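Side-chain contacts in VP4 protein (PDB 3P06), which probably cleaves the birnavirus polyprotein into its final products as a serine protease, and was crystallised as an intramolecular acyl-enzyme complex: residues G32-S35 with E36-K39; A138-K141 with Q142-A146; V164-E167 with Q168-V172. All coordinates share one frame; numbering follows the deposited sequence.

Interaction 1 of 3, residues G32-S35 with E36-K39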
ATOM      1  N   GLY A  32      11.699   2.678  -4.547  1.00 21.52           N
ATOM      2  CA  GLY A  32      12.286   3.680  -5.431  1.00 21.59           C
ATOM      3  C   GLY A  32      11.444   4.968  -5.502  1.00 22.20           C
ATOM      4  O   GLY A  32      10.315   5.064  -4.969  1.00 20.30           O
ATOM      5  N   ASP A  33      12.047   5.954  -6.155  1.00 21.51           N
ATOM      6  CA  ASP A  33      11.471   7.218  -6.361  1.00 22.57           C
ATOM      7  C   ASP A  33      10.733   7.175  -7.729  1.00 22.49           C
ATOM      8  O   ASP A  33      11.358   7.320  -8.800  1.00 20.37           O
ATOM      9  CB  ASP A  33      12.562   8.341  -6.290  1.00 22.38           C
ATOM     10  CG  ASP A  33      12.052   9.729  -6.858  1.00 24.20           C
ATOM     11  OD1 ASP A  33      12.896  10.680  -7.011  1.00 25.10           O
ATOM     12  OD2 ASP A  33      10.816   9.913  -7.099  1.00 23.21           O
ATOM     13  N   LEU A  34       9.412   7.056  -7.667  1.00 19.58           N
ATOM     14  CA  LEU A  34       8.568   7.053  -8.872  1.00 19.77           C
ATOM     15  C   LEU A  34       7.657   8.285  -8.876  1.00 19.92           C
ATOM     16  O   LEU A  34       6.604   8.264  -9.521  1.00 17.88           O
ATOM     17  CB  LEU A  34       7.756   5.739  -8.959  1.00 21.43           C
ATOM     18  CG  LEU A  34       8.562   4.468  -9.454  1.00 25.76           C
ATOM     19  CD1 LEU A  34       9.520   3.856  -8.386  1.00 25.73           C
ATOM     20  CD2 LEU A  34       7.576   3.374  -9.884  1.00 29.01           C
ATOM     21  N   SER A  35       8.117   9.404  -8.242  1.00 19.16           N
ATOM     22  CA  SER A  35       7.248  10.597  -8.064  1.00 19.81           C
ATOM     23  C   SER A  35       6.852  11.226  -9.406  1.00 21.60           C
ATOM     24  O   SER A  35       5.891  11.977  -9.478  1.00 20.53           O
ATOM     25  CB  SER A  35       7.965  11.654  -7.268  1.00 20.92           C
ATOM     26  OG  SER A  35       9.220  11.967  -7.923  1.00 24.82           O
ATOM     27  N   GLU A  36       7.568  10.896 -10.489  1.00 21.80           N
ATOM     28  CA  GLU A  36       7.191  11.424 -11.781  1.00 24.41           C
ATOM     29  C   GLU A  36       5.880  10.764 -12.289  1.00 23.85           C
ATOM     30  O   GLU A  36       5.282  11.234 -13.234  1.00 25.14           O
ATOM     31  CB  GLU A  36       8.349  11.254 -12.778  1.00 26.25           C
ATOM     32  CG  GLU A  36       8.542   9.762 -13.231  1.00 30.30           C
ATOM     33  CD  GLU A  36       9.461   8.882 -12.249  1.00 40.71           C
ATOM     34  OE1 GLU A  36       9.885   9.360 -11.113  1.00 33.13           O
ATOM     35  OE2 GLU A  36       9.747   7.689 -12.661  1.00 43.17           O
ATOM     36  N   HIS A  37       5.432   9.680 -11.665  1.00 21.39           N
ATOM     37  CA  HIS A  37       4.172   9.051 -12.055  1.00 22.23           C
ATOM     38  C   HIS A  37       2.974   9.485 -11.193  1.00 23.39           C
ATOM     39  O   HIS A  37       1.818   9.084 -11.441  1.00 23.71           O
ATOM     40  CB  HIS A  37       4.345   7.535 -12.064  1.00 22.36           C
ATOM     41  CG  HIS A  37       5.396   7.096 -13.036  1.00 24.40           C
ATOM     42  ND1 HIS A  37       5.230   7.225 -14.400  1.00 26.36           N
ATOM     43  CD2 HIS A  37       6.669   6.660 -12.848  1.00 24.70           C
ATOM     44  CE1 HIS A  37       6.321   6.801 -15.024  1.00 28.72           C
ATOM     45  NE2 HIS A  37       7.207   6.441 -14.104  1.00 30.33           N
ATOM     46  N   ILE A  38       3.228  10.369 -10.229  1.00 22.95           N
ATOM     47  CA  ILE A  38       2.128  10.922  -9.414  1.00 22.62           C
ATOM     48  C   ILE A  38       1.339  11.900 -10.276  1.00 24.39           C
ATOM     49  O   ILE A  38       1.885  12.862 -10.787  1.00 26.24           O
ATOM     50  CB  ILE A  38       2.642  11.591  -8.138  1.00 23.16           C
ATOM     51  CG1 ILE A  38       3.397  10.564  -7.292  1.00 19.32           C
ATOM     52  CG2 ILE A  38       1.460  12.339  -7.399  1.00 23.25           C
ATOM     53  CD1 ILE A  38       4.338  11.215  -6.233  1.00 16.50           C
ATOM     54  N   LYS A  39       0.056  11.648 -10.505  1.00 25.82           N
ATOM     55  CA  LYS A  39      -0.726  12.602 -11.339  1.00 27.58           C
ATOM     56  C   LYS A  39      -1.885  13.283 -10.571  1.00 29.13           C
ATOM     57  O   LYS A  39      -2.735  13.924 -11.174  1.00 30.96           O
ATOM     58  CB  LYS A  39      -1.206  11.943 -12.630  1.00 28.88           C
ATOM     59  CG  LYS A  39      -0.029  11.541 -13.582  1.00 30.77           C
ATOM     60  CD  LYS A  39      -0.448  11.454 -15.050  1.00 38.34           C
ATOM     61  CE  LYS A  39       0.625  10.779 -15.855  1.00 40.79           C
ATOM     62  NZ  LYS A  39       1.773  11.705 -15.922  1.00 46.93           N
TER

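Interaction 2 of 3, residues A138-K141 with Q142-A146. With SO4 (sulfate ion), chain B.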
ATOM      1  N   ALA A 138      -9.949  -3.918   8.576  1.00 23.69           N
ATOM      2  CA  ALA A 138      -9.545  -5.130   7.801  1.00 22.41           C
ATOM      3  C   ALA A 138     -10.752  -5.881   7.201  1.00 22.49           C
ATOM      4  O   ALA A 138     -10.700  -6.377   6.075  1.00 19.85           O
ATOM      5  CB  ALA A 138      -8.737  -6.070   8.651  1.00 22.22           C
ATOM      6  N   VAL A 139     -11.826  -5.991   7.975  1.00 22.30           N
ATOM      7  CA  VAL A 139     -12.971  -6.717   7.502  1.00 23.17           C
ATOM      8  C   VAL A 139     -13.574  -6.078   6.222  1.00 21.26           C
ATOM      9  O   VAL A 139     -13.748  -6.775   5.264  1.00 20.15           O
ATOM     10  CB  VAL A 139     -14.012  -6.867   8.605  1.00 25.54           C
ATOM     11  CG1 VAL A 139     -15.369  -7.263   8.020  1.00 26.81           C
ATOM     12  CG2 VAL A 139     -13.493  -7.947   9.551  1.00 29.28           C
ATOM     13  N   GLN A 140     -13.784  -4.765   6.220  1.00 19.89           N
ATOM     14  CA  GLN A 140     -14.217  -4.012   5.038  1.00 21.41           C
ATOM     15  C   GLN A 140     -13.225  -4.100   3.854  1.00 20.00           C
ATOM     16  O   GLN A 140     -13.679  -4.145   2.699  1.00 20.10           O
ATOM     17  CB  GLN A 140     -14.471  -2.547   5.365  1.00 21.34           C
ATOM     18  CG  GLN A 140     -15.524  -2.336   6.396  1.00 32.34           C
ATOM     19  CD  GLN A 140     -16.876  -2.128   5.771  1.00 42.83           C
ATOM     20  OE1 GLN A 140     -17.225  -2.754   4.748  1.00 46.51           O
ATOM     21  NE2 GLN A 140     -17.676  -1.243   6.392  1.00 51.84           N
ATOM     22  N   LYS A 141     -11.912  -4.148   4.145  1.00 17.53           N
ATOM     23  CA  LYS A 141     -10.885  -4.293   3.076  1.00 17.60           C
ATOM     24  C   LYS A 141     -10.895  -5.707   2.515  1.00 16.85           C
ATOM     25  O   LYS A 141     -10.677  -5.918   1.313  1.00 17.56           O
ATOM     26  CB  LYS A 141      -9.494  -3.790   3.509  1.00 14.44           C
ATOM     27  CG  LYS A 141      -9.555  -2.262   3.726  1.00 16.79           C
ATOM     28  CD  LYS A 141      -8.501  -1.735   4.674  1.00 17.48           C
ATOM     29  CE  LYS A 141      -8.397  -0.210   4.450  1.00 18.28           C
ATOM     30  NZ  LYS A 141      -7.285   0.070   5.369  1.00 26.95           N
ATOM     31  N   GLN A 142     -11.184  -6.675   3.377  1.00 16.21           N
ATOM     32  CA  GLN A 142     -11.410  -8.036   2.923  1.00 16.83           C
ATOM     33  C   GLN A 142     -12.594  -8.055   1.963  1.00 16.94           C
ATOM     34  O   GLN A 142     -12.497  -8.607   0.855  1.00 17.20           O
ATOM     35  CB  GLN A 142     -11.662  -9.045   4.103  1.00 16.23           C
ATOM     36  CG  GLN A 142     -10.381  -9.427   4.894  1.00 19.50           C
ATOM     37  CD  GLN A 142      -9.489 -10.446   4.157  1.00 19.95           C
ATOM     38  OE1 GLN A 142      -9.402 -10.447   2.919  1.00 20.39           O
ATOM     39  NE2 GLN A 142      -8.797 -11.258   4.910  1.00 21.53           N
ATOM     40  N   LEU A 143     -13.708  -7.459   2.391  1.00 17.16           N
ATOM     41  CA  LEU A 143     -14.951  -7.532   1.611  1.00 19.82           C
ATOM     42  C   LEU A 143     -14.891  -6.816   0.305  1.00 19.23           C
ATOM     43  O   LEU A 143     -15.483  -7.267  -0.678  1.00 21.72           O
ATOM     44  CB  LEU A 143     -16.148  -6.893   2.398  1.00 19.50           C
ATOM     45  CG  LEU A 143     -16.706  -7.732   3.495  1.00 26.82           C
ATOM     46  CD1 LEU A 143     -17.607  -6.858   4.409  1.00 30.69           C
ATOM     47  CD2 LEU A 143     -17.512  -8.831   2.904  1.00 30.24           C
ATOM     48  N   LEU A 144     -14.247  -5.658   0.282  1.00 18.03           N
ATOM     49  CA  LEU A 144     -14.324  -4.792  -0.888  1.00 19.21           C
ATOM     50  C   LEU A 144     -13.091  -4.849  -1.745  1.00 19.04           C
ATOM     51  O   LEU A 144     -13.109  -4.344  -2.858  1.00 19.48           O
ATOM     52  CB  LEU A 144     -14.540  -3.325  -0.466  1.00 19.39           C
ATOM     53  CG  LEU A 144     -15.929  -3.096   0.225  1.00 25.72           C
ATOM     54  CD1 LEU A 144     -15.998  -1.735   0.948  1.00 27.51           C
ATOM     55  CD2 LEU A 144     -17.110  -3.337  -0.730  1.00 28.91           C
ATOM     56  N   VAL A 145     -11.993  -5.405  -1.238  1.00 17.31           N
ATOM     57  CA  VAL A 145     -10.810  -5.435  -2.074  1.00 16.26           C
ATOM     58  C   VAL A 145     -10.216  -6.816  -2.223  1.00 15.77           C
ATOM     59  O   VAL A 145     -10.093  -7.330  -3.362  1.00 16.69           O
ATOM     60  CB  VAL A 145      -9.673  -4.467  -1.531  1.00 16.91           C
ATOM     61  CG1 VAL A 145      -8.474  -4.490  -2.489  1.00 15.63           C
ATOM     62  CG2 VAL A 145     -10.203  -3.055  -1.379  1.00 14.66           C
ATOM     63  N   ALA A 146      -9.779  -7.410  -1.106  1.00 14.51           N
ATOM     64  CA  ALA A 146      -8.921  -8.594  -1.213  1.00 15.34           C
ATOM     65  C   ALA A 146      -9.663  -9.852  -1.630  1.00 17.56           C
ATOM     66  O   ALA A 146      -9.170 -10.647  -2.482  1.00 17.04           O
ATOM     67  CB  ALA A 146      -8.157  -8.822   0.133  1.00 14.85           C
TER
HETATM   68  S   SO4 B 100      -6.739  -0.543   8.784  1.00 31.49           S
HETATM   69  O1  SO4 B 100      -5.351  -0.915   8.898  1.00 34.57           O
HETATM   70  O2  SO4 B 100      -7.479  -1.728   8.349  1.00 31.23           O
HETATM   71  O3  SO4 B 100      -7.175  -0.128  10.100  1.00 35.42           O
HETATM   72  O4  SO4 B 100      -7.031   0.570   7.916  1.00 28.60           O

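Interaction 3 of 3, residues V164-E167 with Q168-V172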
ATOM      1  N   VAL A 164       1.495  -8.859  14.099  1.00 31.47           N
ATOM      2  CA  VAL A 164       1.485  -7.840  15.112  1.00 33.09           C
ATOM      3  C   VAL A 164       2.752  -6.978  15.056  1.00 33.98           C
ATOM      4  O   VAL A 164       2.683  -5.770  15.234  1.00 35.14           O
ATOM      5  CB  VAL A 164       1.252  -8.468  16.510  1.00 35.18           C
ATOM      6  CG1 VAL A 164       1.242  -7.373  17.579  1.00 37.52           C
ATOM      7  CG2 VAL A 164      -0.104  -9.204  16.519  1.00 33.10           C
ATOM      8  N   THR A 165       3.899  -7.585  14.800  1.00 34.79           N
ATOM      9  CA  THR A 165       5.167  -6.845  14.809  1.00 36.02           C
ATOM     10  C   THR A 165       5.711  -6.688  13.369  1.00 33.90           C
ATOM     11  O   THR A 165       5.388  -7.464  12.500  1.00 31.09           O
ATOM     12  CB  THR A 165       6.276  -7.513  15.706  1.00 37.62           C
ATOM     13  OG1 THR A 165       6.705  -8.719  15.086  1.00 39.65           O
ATOM     14  CG2 THR A 165       5.780  -7.836  17.150  1.00 41.39           C
ATOM     15  N   LEU A 166       6.533  -5.671  13.150  1.00 35.19           N
ATOM     16  CA  LEU A 166       7.178  -5.478  11.845  1.00 35.22           C
ATOM     17  C   LEU A 166       8.037  -6.733  11.540  1.00 35.11           C
ATOM     18  O   LEU A 166       8.053  -7.211  10.394  1.00 33.48           O
ATOM     19  CB  LEU A 166       8.043  -4.213  11.869  1.00 37.01           C
ATOM     20  CG  LEU A 166       7.343  -2.875  11.670  1.00 37.26           C
ATOM     21  CD1 LEU A 166       8.444  -1.854  11.365  1.00 38.63           C
ATOM     22  CD2 LEU A 166       6.333  -2.974  10.515  1.00 32.09           C
ATOM     23  N   GLU A 167       8.681  -7.298  12.566  1.00 35.30           N
ATOM     24  CA  GLU A 167       9.409  -8.556  12.367  1.00 37.34           C
ATOM     25  C   GLU A 167       8.523  -9.708  11.819  1.00 34.09           C
ATOM     26  O   GLU A 167       8.925 -10.413  10.870  1.00 31.98           O
ATOM     27  CB  GLU A 167      10.203  -8.986  13.618  1.00 41.19           C
ATOM     28  CG  GLU A 167      11.167 -10.128  13.348  1.00 49.26           C
ATOM     29  CD  GLU A 167      11.899  -9.992  11.973  1.00 60.89           C
ATOM     30  OE1 GLU A 167      12.468  -8.895  11.640  1.00 63.75           O
ATOM     31  OE2 GLU A 167      11.891 -10.996  11.209  1.00 65.37           O
ATOM     32  N   GLN A 168       7.321  -9.874  12.376  1.00 32.18           N
ATOM     33  CA  GLN A 168       6.383 -10.888  11.823  1.00 31.94           C
ATOM     34  C   GLN A 168       5.931 -10.585  10.397  1.00 29.67           C
ATOM     35  O   GLN A 168       5.818 -11.490   9.576  1.00 29.85           O
ATOM     36  CB  GLN A 168       5.135 -11.048  12.654  1.00 30.83           C
ATOM     37  CG  GLN A 168       5.387 -11.760  13.962  1.00 36.16           C
ATOM     38  CD  GLN A 168       4.304 -11.425  14.954  1.00 36.56           C
ATOM     39  OE1 GLN A 168       3.354 -10.672  14.644  1.00 39.00           O
ATOM     40  NE2 GLN A 168       4.425 -11.955  16.138  1.00 39.24           N
ATOM     41  N   LEU A 169       5.675  -9.312  10.112  1.00 28.27           N
ATOM     42  CA  LEU A 169       5.225  -8.922   8.795  1.00 27.46           C
ATOM     43  C   LEU A 169       6.342  -9.222   7.768  1.00 28.16           C
ATOM     44  O   LEU A 169       6.063  -9.740   6.671  1.00 26.47           O
ATOM     45  CB  LEU A 169       4.877  -7.426   8.809  1.00 26.85           C
ATOM     46  CG  LEU A 169       4.546  -6.803   7.456  1.00 27.08           C
ATOM     47  CD1 LEU A 169       3.361  -7.438   6.807  1.00 26.27           C
ATOM     48  CD2 LEU A 169       4.336  -5.330   7.607  1.00 30.00           C
ATOM     49  N   ARG A 170       7.603  -8.902   8.117  1.00 29.67           N
ATOM     50  CA  ARG A 170       8.740  -9.266   7.225  1.00 32.45           C
ATOM     51  C   ARG A 170       8.822 -10.753   6.874  1.00 33.11           C
ATOM     52  O   ARG A 170       9.129 -11.098   5.730  1.00 33.99           O
ATOM     53  CB  ARG A 170      10.099  -8.811   7.780  1.00 33.17           C
ATOM     54  CG  ARG A 170      10.166  -7.329   7.876  1.00 34.12           C
ATOM     55  CD  ARG A 170      11.544  -6.865   8.249  1.00 39.74           C
ATOM     56  NE  ARG A 170      11.459  -5.429   8.471  1.00 42.34           N
ATOM     57  CZ  ARG A 170      11.530  -4.836   9.664  1.00 40.65           C
ATOM     58  NH1 ARG A 170      11.743  -5.556  10.773  1.00 36.98           N
ATOM     59  NH2 ARG A 170      11.430  -3.505   9.721  1.00 38.86           N
ATOM     60  N   GLN A 171       8.572 -11.619   7.853  1.00 34.62           N
ATOM     61  CA  GLN A 171       8.625 -13.067   7.635  1.00 36.87           C
ATOM     62  C   GLN A 171       7.511 -13.500   6.665  1.00 35.58           C
ATOM     63  O   GLN A 171       7.726 -14.302   5.783  1.00 37.27           O
ATOM     64  CB  GLN A 171       8.508 -13.823   8.968  1.00 37.70           C
ATOM     65  CG  GLN A 171       9.777 -13.792   9.888  1.00 43.37           C
ATOM     66  CD  GLN A 171      11.049 -14.335   9.195  1.00 47.06           C
ATOM     67  OE1 GLN A 171      11.320 -15.524   9.223  1.00 46.88           O
ATOM     68  NE2 GLN A 171      11.830 -13.437   8.583  1.00 48.27           N
ATOM     69  N   VAL A 172       6.320 -12.942   6.846  1.00 34.70           N
ATOM     70  CA  VAL A 172       5.142 -13.303   6.095  1.00 34.33           C
ATOM     71  C   VAL A 172       5.209 -12.835   4.653  1.00 33.13           C
ATOM     72  O   VAL A 172       4.670 -13.492   3.805  1.00 34.29           O
ATOM     73  CB  VAL A 172       3.902 -12.694   6.781  1.00 34.76           C
ATOM     74  CG1 VAL A 172       2.818 -12.406   5.816  1.00 34.72           C
ATOM     75  CG2 VAL A 172       3.404 -13.602   7.956  1.00 37.47           C
TER

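Interaction 1 of 3, residues G32-S35 with E36-K39
Asp33 OD2, with the carboxylate of Glu36 nearby, is gripped twice by Ser35: the hydroxyl OG lies 2.7 Å from Asp33 OD2, on its syn lone pair, and the backbone Ser35 N donates to the same Asp33 OD2 at 3.0 Å. The second of these bonds closes an Asx turn, which leads directly into a short 3-10 turn. Ser35 CB carries OG between its own backbone N and carbonyl carbon (chi1 56°), the side that faces the aspartate. The turn is held by two i to i+3 backbone bonds, His37 N to Leu34 O at 2.8 Å and Ile38 N to Ser35 O at 3.2 Å.

Glu36 bends at chi2 and folds back over the start of the turn, bringing OE1 to 4.2 Å from Asp33 OD2, with the two carboxylate planes steeply inclined; the nearby charge would, if anything, raise the proton affinity of Glu36, since Asp33 OD2 has two donors. Leu34 leans against His37 and also meets Leu5 and Leu79, while Thr77 bonds to the backbone on both sides of Asp33, tying this surface loop between strands 21-31 and 45-48 to strand 75-81. At the far end Ile38 lies along Ser35, its CD1 3.8 Å from Ser35 CB.

Interaction 2 of 3, residues A138-K141 with Q142-A146
Lys141 O accepts two backbone bonds, from Val145 N at 2.9 Å and from Ala146 N at 3.0 Å, and so marks the place where helix 138-149 widens into a pi-type turn. The Ala146 bond, nearly straight at 165°, meets the carbonyl in its plane, whereas Val145 N comes in above that plane. Upstream the ordinary alpha pattern holds, with Gln142 N on Ala138 O at 2.8 Å and Leu143 N and Leu144 N bonded in the same i to i+4 way to Val139 O and Gln140 O.

The side chain of Lys141 runs out from the helix toward the sulfate. Its CG stands anti to the carbonyl carbon (chi1 -66°) and the rest is extended, which carries NZ to 2.6 Å from sulfate O4; Thr124 OG1 bonds to the same NZ. Lys141 also touches Ser102, and the two are probably the lysine and nucleophile of a serine-lysine protease dyad. The sulfate probably comes from the crystallisation liquor.

Packing between turns is lighter. Gln140 and Leu144 run side by side, Gln140 OE1 lying 4.1 Å from Leu144 CD1, and Val139 CG1 meets Leu143 CD1 at 4.3 Å. Gln142 bends at chi2 and gives its NE2 to Arg159 O. Outside the segments, Leu144 and Val145 rest on strand 9-18, Ala146 on Met122 of strand 122-123, and both Gln142 and Ala146 on Leu153 of strand 153-155.

Interaction 3 of 3, residues V164-E167 with Q168-V172
Gln168 and Thr165 build a capping box at the start of helix 166-173, each side chain taking the other's backbone N-H. Thr165, in the N-cap position, turns OG1 between its own N and carbonyl carbon (chi1 70°), and Gln168 N donates to Thr165 OG1 at 3.0 Å. In return Gln168 reaches back, and its OE1 receives Thr165 N at 3.1 Å. The same oxygen also takes Val164 N at 2.7 Å, nearly along the C=O axis, whereas Thr165 N comes from well above the amide plane. One side-chain carbonyl thus satisfies two consecutive N-H groups just ahead of the helix, and the hydroxyl satisfies one in its first turn.

Glu167 lies on the exposed flank and spreads its two oxygens toward two later residues. Its chain bends at chi2, which sends OE1 to the edge of the Arg170 guanidinium, near its plane, in a long salt bridge of 3.5 Å to Arg170 NH1; carboxylate and guanidinium are turned 40° apart. The other oxygen is merely near Gln171, OE2 lying 3.6 Å from Gln171 NE2, too long to count as a bond.

Arg170 passes across Leu166, while its NE bonds to Thr112 OG1, a second hold on the guanidinium. On the inner side, Leu166 packs on Cys108 and Leu169 on Ala105 and Ala109, so the helix rests against helix 104-111. Backbone bonds from Leu166 to Gly130 and from Val164 to Leu132 tie the cap to the segment around strand 131-132 of the same chain. Where the Leu166 and Arg170 side chains cross, Leu166 CD1 comes within 3.8 Å of Arg170 NH2.

How the interactions relate
All three contacts are local, within one continuous segment each, but differ in setting. Interaction 1 is a surface turn in a loop between strands, whereas interactions 2 and 3 are both partly buried, one within a helix and the other at a helix start. In interactions 1 and 3, side-chain oxygens accept backbone N-H. Interaction 2 relies on main-chain bonds, and its most telling side chain points to the probable catalytic site. Charge also follows place: two acids lie near each other in interaction 1, an anion meets a lysine in interaction 2, and an exposed glutamate makes a long salt bridge in interaction 3. Interaction 1 lies across the chain's centre from the other two.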